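Local coordinates for erythrocyte membrane protein 1 (Plasmodium falciparum, PDB 2YK0) that probably binds receptors on the host cell surface as a parasite adhesin, represented here by its N-terminal NTS-DBL1-alpha and CIDR-gamma region, at residues A[70-75]-A[84-89]; A[80-85]-A[168-173]; A[509-514]-A[629-634]; A[545-550]-A[558-563]. The protein carries 8 engineered substitutions. All coordinates share one frame; numbering follows the deposited sequence. Where two conformers were deposited one is given.

Contact 1 (A[70-75]-A[84-89]); sequences YVRNSD and LFHTNI
Arg72 lies against Phe85 and His86 at the surface of the protein. Its side chain was modelled in two positions, so the details of its outer end hold for one of them. A bend at the second torsion (chi2 -80°) lays NE beside the Phe85 side chain, with NE 3.5 Å from CB of Phe85. CZ of Arg72 then stands 5.0 Å from the centre of the Phe85 ring, an off-centre cation-pi contact. The guanidinium and ring planes are 46° apart, so the groups are tilted and not stacked. Nearer the backbone, CB of Arg72 meets O of Phe85.

Both segments are irregular and belong to the long loop between helices 63-68 and 136-139, which doubles back here. Cys79 lies in the part that links them. Its disulfide to Cys273 ties the loop to the chain just past helix 252-272.

His86 is buried, with Phe60 and Val166 of helix 157-176 against it. Its CE1 comes 3.3 Å from O of Asn73 and 3.6 Å from CD of Arg72. The imidazole stands almost square to the guanidinium (87°), with NE2 over one guanidinium face. NH1 of Arg72 bonds to O of Asn73 at 3.3 Å, and that oxygen lies in the guanidinium plane. A neutral imidazole would probably sit more easily beside the arginine charge.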
# COMPACT_ATOMS: atom_id res chain seq x y z
N TYR A 70 -22.90 -30.42 28.13
CA TYR A 70 -21.96 -31.37 27.54
C TYR A 70 -20.48 -30.85 27.51
O TYR A 70 -20.17 -29.74 27.96
CB TYR A 70 -22.46 -31.77 26.15
CG TYR A 70 -23.68 -32.67 26.15
CD1 TYR A 70 -24.95 -32.17 26.41
CD2 TYR A 70 -23.57 -34.02 25.81
CE1 TYR A 70 -26.07 -33.00 26.41
CE2 TYR A 70 -24.69 -34.84 25.74
CZ TYR A 70 -25.94 -34.33 26.06
OH TYR A 70 -27.03 -35.16 25.99
N VAL A 71 -19.59 -31.74 27.06
CA VAL A 71 -18.16 -31.55 26.82
C VAL A 71 -17.93 -32.35 25.53
O VAL A 71 -18.08 -33.59 25.52
CB VAL A 71 -17.24 -32.02 27.98
CG1 VAL A 71 -15.77 -32.04 27.54
CG2 VAL A 71 -17.41 -31.16 29.23
N ARG A 72 -17.65 -31.64 24.44
CA ARG A 72 -17.41 -32.24 23.13
C ARG A 72 -15.97 -32.61 22.97
O ARG A 72 -15.07 -31.88 23.39
CB ARG A 72 -17.86 -31.33 21.95
CG ARG A 72 -18.91 -31.98 21.03
CD ARG A 72 -18.32 -32.97 20.01
NE ARG A 72 -19.24 -33.26 18.91
CZ ARG A 72 -19.02 -34.20 17.98
NH1 ARG A 72 -17.92 -34.94 18.02
NH2 ARG A 72 -19.91 -34.40 17.01
N ASN A 73 -15.74 -33.75 22.33
CA ASN A 73 -14.40 -34.25 22.07
C ASN A 73 -14.27 -34.43 20.59
O ASN A 73 -15.28 -34.52 19.89
CB ASN A 73 -14.19 -35.62 22.77
CG ASN A 73 -14.43 -35.59 24.26
OD1 ASN A 73 -13.67 -34.98 25.04
ND2 ASN A 73 -15.50 -36.25 24.69
N SER A 74 -13.04 -34.49 20.11
CA SER A 74 -12.82 -34.79 18.71
C SER A 74 -12.59 -36.29 18.60
O SER A 74 -12.53 -37.01 19.60
CB SER A 74 -11.61 -34.03 18.17
OG SER A 74 -11.34 -34.38 16.82
N ASP A 75 -12.48 -36.77 17.37
CA ASP A 75 -12.12 -38.13 17.04
C ASP A 75 -10.65 -37.99 16.70
O ASP A 75 -10.04 -36.94 17.01
CB ASP A 75 -12.94 -38.65 15.83
CG ASP A 75 -12.84 -37.83 14.55
OD1 ASP A 75 -13.53 -36.78 14.46
OD2 ASP A 75 -12.13 -38.27 13.61
N LEU A 84 -18.84 -25.99 15.12
CA LEU A 84 -20.10 -25.98 15.85
C LEU A 84 -19.97 -26.78 17.15
O LEU A 84 -20.81 -26.66 18.04
CB LEU A 84 -21.24 -26.50 14.97
CG LEU A 84 -21.53 -25.64 13.73
CD1 LEU A 84 -22.23 -26.43 12.65
CD2 LEU A 84 -22.29 -24.38 14.09
N PHE A 85 -18.85 -27.54 17.26
CA PHE A 85 -18.61 -28.40 18.41
C PHE A 85 -17.13 -28.43 18.92
O PHE A 85 -16.84 -29.02 19.96
CB PHE A 85 -19.10 -29.82 18.06
CG PHE A 85 -20.58 -29.98 17.75
CD1 PHE A 85 -21.53 -29.96 18.77
CD2 PHE A 85 -21.01 -30.24 16.46
CE1 PHE A 85 -22.89 -30.14 18.50
CE2 PHE A 85 -22.37 -30.40 16.18
CZ PHE A 85 -23.30 -30.34 17.20
N HIS A 86 -16.20 -27.82 18.20
CA HIS A 86 -14.80 -27.87 18.64
C HIS A 86 -14.27 -26.47 18.88
O HIS A 86 -13.23 -26.02 18.37
CB HIS A 86 -13.95 -28.78 17.71
CG HIS A 86 -14.61 -30.09 17.42
ND1 HIS A 86 -15.13 -30.89 18.44
CD2 HIS A 86 -14.87 -30.68 16.24
CE1 HIS A 86 -15.67 -31.93 17.85
NE2 HIS A 86 -15.54 -31.85 16.52
N THR A 87 -15.02 -25.78 19.72
CA THR A 87 -14.85 -24.40 20.05
C THR A 87 -15.27 -24.18 21.50
O THR A 87 -16.03 -24.98 22.07
CB THR A 87 -15.71 -23.63 19.04
OG1 THR A 87 -14.90 -22.79 18.23
CG2 THR A 87 -16.88 -22.89 19.66
N ASN A 88 -14.78 -23.08 22.07
CA ASN A 88 -15.06 -22.61 23.42
C ASN A 88 -15.82 -21.30 23.38
O ASN A 88 -16.06 -20.69 24.43
CB ASN A 88 -13.76 -22.44 24.19
CG ASN A 88 -13.23 -23.72 24.80
OD1 ASN A 88 -13.99 -24.47 25.44
ND2 ASN A 88 -11.91 -23.97 24.66
N ILE A 89 -16.22 -20.86 22.15
CA ILE A 89 -16.90 -19.59 21.89
C ILE A 89 -18.19 -19.49 22.63
O ILE A 89 -19.12 -20.23 22.35
CB ILE A 89 -17.02 -19.24 20.39
CG1 ILE A 89 -15.66 -19.41 19.68
CG2 ILE A 89 -17.58 -17.83 20.21
CD1 ILE A 89 -15.73 -19.72 18.31

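Contact 2 (A[80-85]-A[168-173]); sequences NLDHLF and AKYEGN
The hydroxyl of Tyr170 meets His83 at the close-packed centre of this contact. The backbone N of His83 donates to OH of Tyr170 at 2.7 Å, with an N-H...O angle of 162°. ND1 of His83 lies 2.8 Å from the same OH, which sits at the edge of the imidazole, in its plane. The histidine CG is placed between its own backbone N and carbonyl carbon (chi1 73°). This turns ND1 to the same oxygen that the backbone N reaches. The two rings meet obliquely, their planes at 75°.

Beside the ring, Lys169 runs extended along Leu81. CE of Lys169 is 3.2 Å from O of Leu81, and CD is 3.9 Å from CB of Leu81. The last torsion bends NZ back over one face of the Tyr170 ring, toward its rim. Leu81 itself is buried against Leu165 and Val166 of the same helix, 157-176.

The other side is looser. Asp82 and Lys169 are both partly exposed, and the lysine meets the loop through a few carbons. CB of Asp82 points away from the helix, though it still lies near OH of Tyr170. OD1 of Asp82 accepts a weak bond from N of Leu84, an Asx turn. The contact thus brings the loop before helix 136-139 onto a helix of the Duffy-binding-like domain. One phenol oxygen accepts a backbone N-H, and the lysine ammonium near O of Leu81 would probably add a mild attraction.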
# COMPACT_ATOMS: atom_id res chain seq x y z
N ASN A 80 -11.96 -33.94 10.28
CA ASN A 80 -13.37 -34.05 10.66
C ASN A 80 -13.67 -33.07 11.82
O ASN A 80 -14.63 -33.27 12.57
CB ASN A 80 -13.77 -35.50 11.01
CG ASN A 80 -13.27 -36.59 10.07
OD1 ASN A 80 -13.05 -36.38 8.86
ND2 ASN A 80 -13.12 -37.79 10.62
N LEU A 81 -12.88 -32.01 11.95
CA LEU A 81 -13.13 -31.03 13.01
C LEU A 81 -14.24 -30.03 12.62
O LEU A 81 -14.19 -29.43 11.54
CB LEU A 81 -11.82 -30.28 13.41
CG LEU A 81 -10.81 -31.03 14.29
CD1 LEU A 81 -9.47 -30.33 14.30
CD2 LEU A 81 -11.29 -31.16 15.71
N ASP A 82 -15.24 -29.84 13.51
CA ASP A 82 -16.32 -28.88 13.24
C ASP A 82 -16.46 -27.81 14.30
O ASP A 82 -16.68 -28.11 15.46
CB ASP A 82 -17.67 -29.54 12.88
CG ASP A 82 -18.88 -28.68 13.18
OD1 ASP A 82 -19.37 -28.75 14.33
OD2 ASP A 82 -19.30 -27.89 12.29
N HIS A 83 -16.44 -26.57 13.84
CA HIS A 83 -16.53 -25.35 14.63
C HIS A 83 -17.79 -25.25 15.49
O HIS A 83 -17.80 -24.54 16.50
CB HIS A 83 -16.36 -24.12 13.72
CG HIS A 83 -17.55 -23.86 12.84
ND1 HIS A 83 -17.80 -24.63 11.72
CD2 HIS A 83 -18.51 -22.91 12.95
CE1 HIS A 83 -18.91 -24.14 11.20
NE2 HIS A 83 -19.37 -23.09 11.90
N LEU A 84 -18.84 -25.99 15.12
CA LEU A 84 -20.10 -25.98 15.85
C LEU A 84 -19.97 -26.78 17.15
O LEU A 84 -20.81 -26.66 18.04
CB LEU A 84 -21.24 -26.50 14.97
CG LEU A 84 -21.53 -25.64 13.73
CD1 LEU A 84 -22.23 -26.43 12.65
CD2 LEU A 84 -22.29 -24.38 14.09
N PHE A 85 -18.85 -27.54 17.26
CA PHE A 85 -18.61 -28.40 18.41
C PHE A 85 -17.13 -28.43 18.92
O PHE A 85 -16.84 -29.02 19.96
CB PHE A 85 -19.10 -29.82 18.06
CG PHE A 85 -20.58 -29.98 17.75
CD1 PHE A 85 -21.53 -29.96 18.77
CD2 PHE A 85 -21.01 -30.24 16.46
CE1 PHE A 85 -22.89 -30.14 18.50
CE2 PHE A 85 -22.37 -30.40 16.18
CZ PHE A 85 -23.30 -30.34 17.20
N ALA A 168 -6.03 -23.97 12.50
CA ALA A 168 -5.27 -24.43 11.34
C ALA A 168 -6.13 -24.98 10.25
O ALA A 168 -5.82 -24.76 9.09
CB ALA A 168 -4.24 -25.47 11.74
N LYS A 169 -7.22 -25.70 10.61
CA LYS A 169 -8.11 -26.30 9.61
C LYS A 169 -8.87 -25.26 8.78
O LYS A 169 -8.78 -25.24 7.56
CB LYS A 169 -9.08 -27.33 10.25
CG LYS A 169 -10.06 -27.98 9.25
CD LYS A 169 -11.22 -28.67 9.93
CE LYS A 169 -12.30 -29.08 8.95
NZ LYS A 169 -13.10 -27.91 8.50
N TYR A 170 -9.63 -24.42 9.47
CA TYR A 170 -10.47 -23.37 8.94
C TYR A 170 -9.65 -22.30 8.25
O TYR A 170 -10.06 -21.82 7.20
CB TYR A 170 -11.35 -22.82 10.08
CG TYR A 170 -12.49 -23.76 10.41
CD1 TYR A 170 -12.29 -24.91 11.17
CD2 TYR A 170 -13.78 -23.53 9.92
CE1 TYR A 170 -13.34 -25.80 11.44
CE2 TYR A 170 -14.83 -24.41 10.19
CZ TYR A 170 -14.60 -25.54 10.96
OH TYR A 170 -15.65 -26.38 11.23
N GLU A 171 -8.47 -21.96 8.78
CA GLU A 171 -7.59 -20.99 8.15
C GLU A 171 -7.06 -21.60 6.84
O GLU A 171 -7.06 -20.92 5.82
CB GLU A 171 -6.45 -20.57 9.10
CG GLU A 171 -5.33 -19.75 8.46
CD GLU A 171 -5.62 -18.31 8.10
OE1 GLU A 171 -6.56 -17.72 8.67
OE2 GLU A 171 -4.84 -17.74 7.30
N GLY A 172 -6.68 -22.87 6.88
CA GLY A 172 -6.20 -23.58 5.71
C GLY A 172 -7.27 -23.73 4.65
O GLY A 172 -6.97 -23.81 3.45
N ASN A 173 -8.53 -23.76 5.09
CA ASN A 173 -9.68 -23.88 4.22
C ASN A 173 -9.80 -22.58 3.43
O ASN A 173 -9.63 -22.59 2.21
CB ASN A 173 -10.96 -24.14 5.05
CG ASN A 173 -11.84 -25.23 4.51
OD1 ASN A 173 -12.36 -25.15 3.39
ND2 ASN A 173 -12.04 -26.28 5.31

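Contact 3 (A[509-514]-A[629-634]); sequences SPTTFD and WGQIKK
Phe513 and Gln631 lie alongside each other and run in opposite directions. CB of Phe513 is 3.5 Å from CB of Gln631, so the contact is made at the roots of the side chains. CG of Gln631 also touches CB of Phe513, at 3.8 Å. The phenylalanine ring is carried past the glutamine by its first torsion (chi1 52°), toward Ile632. There CG2 of Ile632 sits over one ring face, set toward the rim, 4.1 Å from CE1 of Phe513. Gln631 bends at its second torsion, and its amide end turns back toward the backbone of Thr512.

Thr511 faces the helix too, two residues before Phe513 on the strand. Its OG1 lies at the edge of the Phe513 ring, in the ring plane, and 4.0 Å from O of Gln631. Thr512, between them, points away, and its OG1 bonds to O of Trp547.

The strand and helix segments run nearly antiparallel, at 156°, with their axes 8.5 Å apart at the closest. This packs a CIDR helix against the first strand of the four-stranded antiparallel sheet. Leu578 of helix 575-601 also touches Phe513, and Phe575 and Leu579 touch Ile632. Further round helix 611-636, Trp629 stacks with Trp582 and meets helix 698-716. The strand's other neighbour is strand 542-552, on which Phe513 reaches Cys549.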
# COMPACT_ATOMS: atom_id res chain seq x y z
N SER A 509 3.33 35.82 -28.80
CA SER A 509 4.58 35.82 -28.04
C SER A 509 4.51 34.71 -27.02
O SER A 509 3.40 34.35 -26.63
CB SER A 509 4.79 37.15 -27.32
OG SER A 509 3.98 37.32 -26.16
N PRO A 510 5.65 34.18 -26.52
CA PRO A 510 5.56 33.15 -25.48
C PRO A 510 5.38 33.76 -24.09
O PRO A 510 5.67 34.93 -23.85
CB PRO A 510 6.90 32.41 -25.60
CG PRO A 510 7.71 33.15 -26.61
CD PRO A 510 7.07 34.46 -26.85
N THR A 511 4.86 32.95 -23.17
CA THR A 511 4.75 33.33 -21.76
C THR A 511 5.38 32.30 -20.87
O THR A 511 4.93 31.14 -20.81
CB THR A 511 3.42 33.96 -21.32
OG1 THR A 511 3.22 33.81 -19.92
CG2 THR A 511 2.31 33.37 -21.98
N THR A 512 6.46 32.73 -20.19
CA THR A 512 7.23 31.92 -19.26
C THR A 512 6.85 32.18 -17.79
O THR A 512 6.64 33.33 -17.39
CB THR A 512 8.70 31.92 -19.65
OG1 THR A 512 9.25 30.64 -19.38
CG2 THR A 512 9.50 33.00 -18.98
N PHE A 513 6.68 31.08 -17.03
CA PHE A 513 6.33 31.03 -15.61
C PHE A 513 6.74 29.71 -14.99
O PHE A 513 6.80 28.69 -15.67
CB PHE A 513 4.83 31.29 -15.38
CG PHE A 513 3.89 30.43 -16.18
CD1 PHE A 513 3.51 29.17 -15.73
CD2 PHE A 513 3.39 30.87 -17.40
CE1 PHE A 513 2.67 28.36 -16.49
CE2 PHE A 513 2.55 30.06 -18.17
CZ PHE A 513 2.19 28.81 -17.70
N ASP A 514 7.02 29.73 -13.70
CA ASP A 514 7.43 28.59 -12.90
C ASP A 514 6.28 28.13 -12.00
O ASP A 514 5.51 28.96 -11.50
CB ASP A 514 8.70 28.94 -12.10
CG ASP A 514 8.47 29.80 -10.85
OD1 ASP A 514 7.99 30.96 -10.99
OD2 ASP A 514 8.77 29.32 -9.75
N TRP A 629 -0.74 32.08 -10.76
CA TRP A 629 -1.95 32.21 -11.52
C TRP A 629 -2.02 33.46 -12.36
O TRP A 629 -2.57 33.41 -13.45
CB TRP A 629 -3.13 32.07 -10.59
CG TRP A 629 -4.38 31.64 -11.28
CD1 TRP A 629 -4.55 30.56 -12.11
CD2 TRP A 629 -5.66 32.20 -11.10
NE1 TRP A 629 -5.85 30.48 -12.53
CE2 TRP A 629 -6.56 31.47 -11.91
CE3 TRP A 629 -6.14 33.25 -10.31
CZ2 TRP A 629 -7.91 31.79 -11.99
CZ3 TRP A 629 -7.47 33.57 -10.39
CH2 TRP A 629 -8.35 32.82 -11.19
N GLY A 630 -1.43 34.56 -11.87
CA GLY A 630 -1.36 35.82 -12.59
C GLY A 630 -0.80 35.60 -13.99
O GLY A 630 -1.37 36.06 -14.98
N GLN A 631 0.27 34.82 -14.05
CA GLN A 631 0.98 34.41 -15.26
C GLN A 631 0.15 33.46 -16.10
O GLN A 631 0.18 33.56 -17.33
CB GLN A 631 2.30 33.73 -14.89
CG GLN A 631 3.42 34.67 -14.40
CD GLN A 631 3.76 35.79 -15.35
OE1 GLN A 631 4.47 35.63 -16.38
NE2 GLN A 631 3.25 36.96 -15.02
N ILE A 632 -0.58 32.52 -15.45
CA ILE A 632 -1.42 31.56 -16.17
C ILE A 632 -2.63 32.25 -16.87
O ILE A 632 -3.01 31.83 -17.97
CB ILE A 632 -1.73 30.19 -15.45
CG1 ILE A 632 -3.08 30.16 -14.79
CG2 ILE A 632 -0.64 29.70 -14.47
CD1 ILE A 632 -4.14 29.60 -15.63
N LYS A 633 -3.24 33.29 -16.23
CA LYS A 633 -4.33 34.13 -16.77
C LYS A 633 -3.70 34.99 -17.89
O LYS A 633 -4.28 35.12 -18.95
CB LYS A 633 -4.92 35.05 -15.70
CG LYS A 633 -5.69 34.35 -14.60
CD LYS A 633 -5.68 35.20 -13.35
CE LYS A 633 -6.96 35.98 -13.13
NZ LYS A 633 -6.97 36.64 -11.80
N LYS A 634 -2.49 35.51 -17.65
CA LYS A 634 -1.73 36.26 -18.65
C LYS A 634 -1.66 35.41 -19.95
O LYS A 634 -1.91 35.96 -21.03
CB LYS A 634 -0.33 36.59 -18.09
CG LYS A 634 0.46 37.68 -18.81
CD LYS A 634 1.71 38.14 -17.99
CE LYS A 634 1.44 39.33 -17.08
NZ LYS A 634 2.68 39.90 -16.48

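Contact 4 (A[545-550]-A[558-563]); sequences QEWTCQ and CKLNNF
Thr548 and Lys559 form the hydrogen-bonded pair of this antiparallel hairpin. N of Thr548 donates to O of Lys559 at 3.0 Å, and N of Lys559 donates to O of Thr548 at 3.1 Å. Beyond the strand end, N of Asn561 donates to O of Glu546 at 2.7 Å, where a type I turn from Leu560 to Phe563 begins.

The side-chain oxygen of Asn561 takes two donors. OG1 of Thr548 gives it a hydrogen bond of 2.8 Å. NZ of Lys559 gives another of 2.8 Å, in the carbonyl plane and on a lone pair. Bends at chi3 and chi4 fold the lysine back to make it. OG1 of Thr548 also bonds to OG1 of Thr512 on the next strand.

The face with Trp547, Leu560 and the cystine is largely apolar. CD1 of Leu560 lies over the six-membered ring of Trp547, 3.8 Å from its centre, a CH-pi contact. Next to it Cys549 and Cys558, a non-hydrogen-bonded pair, form a disulfide, and Leu578 of helix 575-601 packs against it.

The two faces thus differ in chemistry. The disulfide locks the strand register covalently, and the ammonium of Lys559 would be expected to polarise the Asn561 carbonyl.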
# COMPACT_ATOMS: atom_id res chain seq x y z
N GLN A 545 8.61 23.79 -11.72
CA GLN A 545 8.54 23.55 -13.15
C GLN A 545 8.52 24.87 -13.90
O GLN A 545 7.57 25.63 -13.79
CB GLN A 545 7.27 22.75 -13.48
CG GLN A 545 7.29 21.29 -13.08
CD GLN A 545 5.91 20.71 -13.28
OE1 GLN A 545 4.96 21.04 -12.56
NE2 GLN A 545 5.77 19.88 -14.29
N GLU A 546 9.57 25.13 -14.67
CA GLU A 546 9.63 26.32 -15.50
C GLU A 546 9.10 25.95 -16.87
O GLU A 546 9.60 25.03 -17.54
CB GLU A 546 11.01 27.01 -15.52
CG GLU A 546 12.24 26.12 -15.34
CD GLU A 546 13.45 26.76 -14.67
OE1 GLU A 546 13.60 28.00 -14.73
OE2 GLU A 546 14.26 26.00 -14.08
N TRP A 547 8.00 26.65 -17.23
CA TRP A 547 7.21 26.48 -18.43
C TRP A 547 7.34 27.65 -19.32
O TRP A 547 7.39 28.80 -18.86
CB TRP A 547 5.72 26.41 -18.04
CG TRP A 547 5.34 25.13 -17.38
CD1 TRP A 547 5.02 24.95 -16.07
CD2 TRP A 547 5.26 23.85 -18.00
NE1 TRP A 547 4.78 23.62 -15.83
CE2 TRP A 547 4.91 22.92 -17.00
CE3 TRP A 547 5.46 23.38 -19.31
CZ2 TRP A 547 4.73 21.56 -17.28
CZ3 TRP A 547 5.31 22.04 -19.58
CH2 TRP A 547 4.94 21.14 -18.58
N THR A 548 7.30 27.36 -20.64
CA THR A 548 7.22 28.36 -21.70
C THR A 548 6.02 28.02 -22.56
O THR A 548 6.05 27.05 -23.34
CB THR A 548 8.53 28.61 -22.46
OG1 THR A 548 9.67 28.34 -21.63
CG2 THR A 548 8.60 30.04 -22.98
N CYS A 549 4.94 28.77 -22.36
CA CYS A 549 3.70 28.59 -23.11
C CYS A 549 3.61 29.54 -24.28
O CYS A 549 3.77 30.76 -24.11
CB CYS A 549 2.49 28.69 -22.19
SG CYS A 549 2.42 27.38 -20.96
N GLN A 550 3.37 28.99 -25.48
CA GLN A 550 3.28 29.80 -26.67
C GLN A 550 2.30 29.24 -27.69
O GLN A 550 2.20 28.02 -27.86
CB GLN A 550 4.68 29.96 -27.29
CG GLN A 550 4.73 31.08 -28.31
CD GLN A 550 6.02 31.17 -29.07
OE1 GLN A 550 6.82 30.23 -29.13
NE2 GLN A 550 6.22 32.32 -29.70
N CYS A 558 2.99 23.96 -24.24
CA CYS A 558 3.82 24.38 -23.14
C CYS A 558 5.00 23.44 -23.03
O CYS A 558 4.83 22.22 -23.09
CB CYS A 558 3.02 24.48 -21.85
SG CYS A 558 1.71 25.72 -21.91
N LYS A 559 6.22 24.01 -23.00
CA LYS A 559 7.45 23.23 -22.90
C LYS A 559 7.98 23.36 -21.50
O LYS A 559 7.93 24.44 -20.90
CB LYS A 559 8.50 23.70 -23.92
CG LYS A 559 9.84 22.94 -23.87
CD LYS A 559 10.97 23.62 -24.68
CE LYS A 559 11.59 24.88 -24.07
NZ LYS A 559 12.60 24.59 -23.01
N LEU A 560 8.46 22.22 -20.98
CA LEU A 560 9.06 22.16 -19.66
C LEU A 560 10.54 22.42 -19.85
O LEU A 560 11.26 21.60 -20.45
CB LEU A 560 8.80 20.80 -18.98
CG LEU A 560 9.08 20.72 -17.48
CD1 LEU A 560 8.45 21.87 -16.72
CD2 LEU A 560 8.57 19.43 -16.93
N ASN A 561 10.97 23.62 -19.43
CA ASN A 561 12.34 24.08 -19.56
C ASN A 561 13.32 23.17 -18.82
O ASN A 561 14.22 22.61 -19.45
CB ASN A 561 12.44 25.51 -19.09
CG ASN A 561 11.60 26.44 -19.91
OD1 ASN A 561 11.61 26.40 -21.15
ND2 ASN A 561 10.89 27.33 -19.24
N ASN A 562 13.08 22.98 -17.50
CA ASN A 562 13.85 22.14 -16.58
C ASN A 562 13.41 20.67 -16.63
O ASN A 562 13.36 20.01 -15.60
CB ASN A 562 13.73 22.72 -15.17
CG ASN A 562 12.38 22.55 -14.51
OD1 ASN A 562 12.26 21.96 -13.45
ND2 ASN A 562 11.32 22.98 -15.16
N PHE A 563 13.10 20.16 -17.83
CA PHE A 563 12.62 18.79 -17.98
C PHE A 563 13.62 17.70 -17.63
O PHE A 563 14.74 17.71 -18.13
CB PHE A 563 12.03 18.57 -19.38
CG PHE A 563 11.74 17.14 -19.74
CD1 PHE A 563 10.63 16.48 -19.21
CD2 PHE A 563 12.59 16.42 -20.58
CE1 PHE A 563 10.37 15.14 -19.53
CE2 PHE A 563 12.33 15.09 -20.90
CZ PHE A 563 11.22 14.46 -20.38

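Overall arrangement
From the N terminus, contact 1 closes a short loop within the irregular region after helix 63-68. Contact 2 starts on the strip where contact 1 ends, sharing Leu84 and Phe85, and closes a wider loop. The two touch, with CD2 of Leu81 against Ser74 and His86. Contact 1 folds the loop on itself, and contact 2 fastens it to helix 157-176 of the DBL1-alpha part. Both later contacts follow these, on the opposite side of the chain's centre, in the CIDR-gamma part. Contact 3 joins the first sheet strand to helix 611-636. The hairpin of contact 4 nests inside the loop that contact 3 closes. The centres of contacts 2 and 4 are about 63 Å apart.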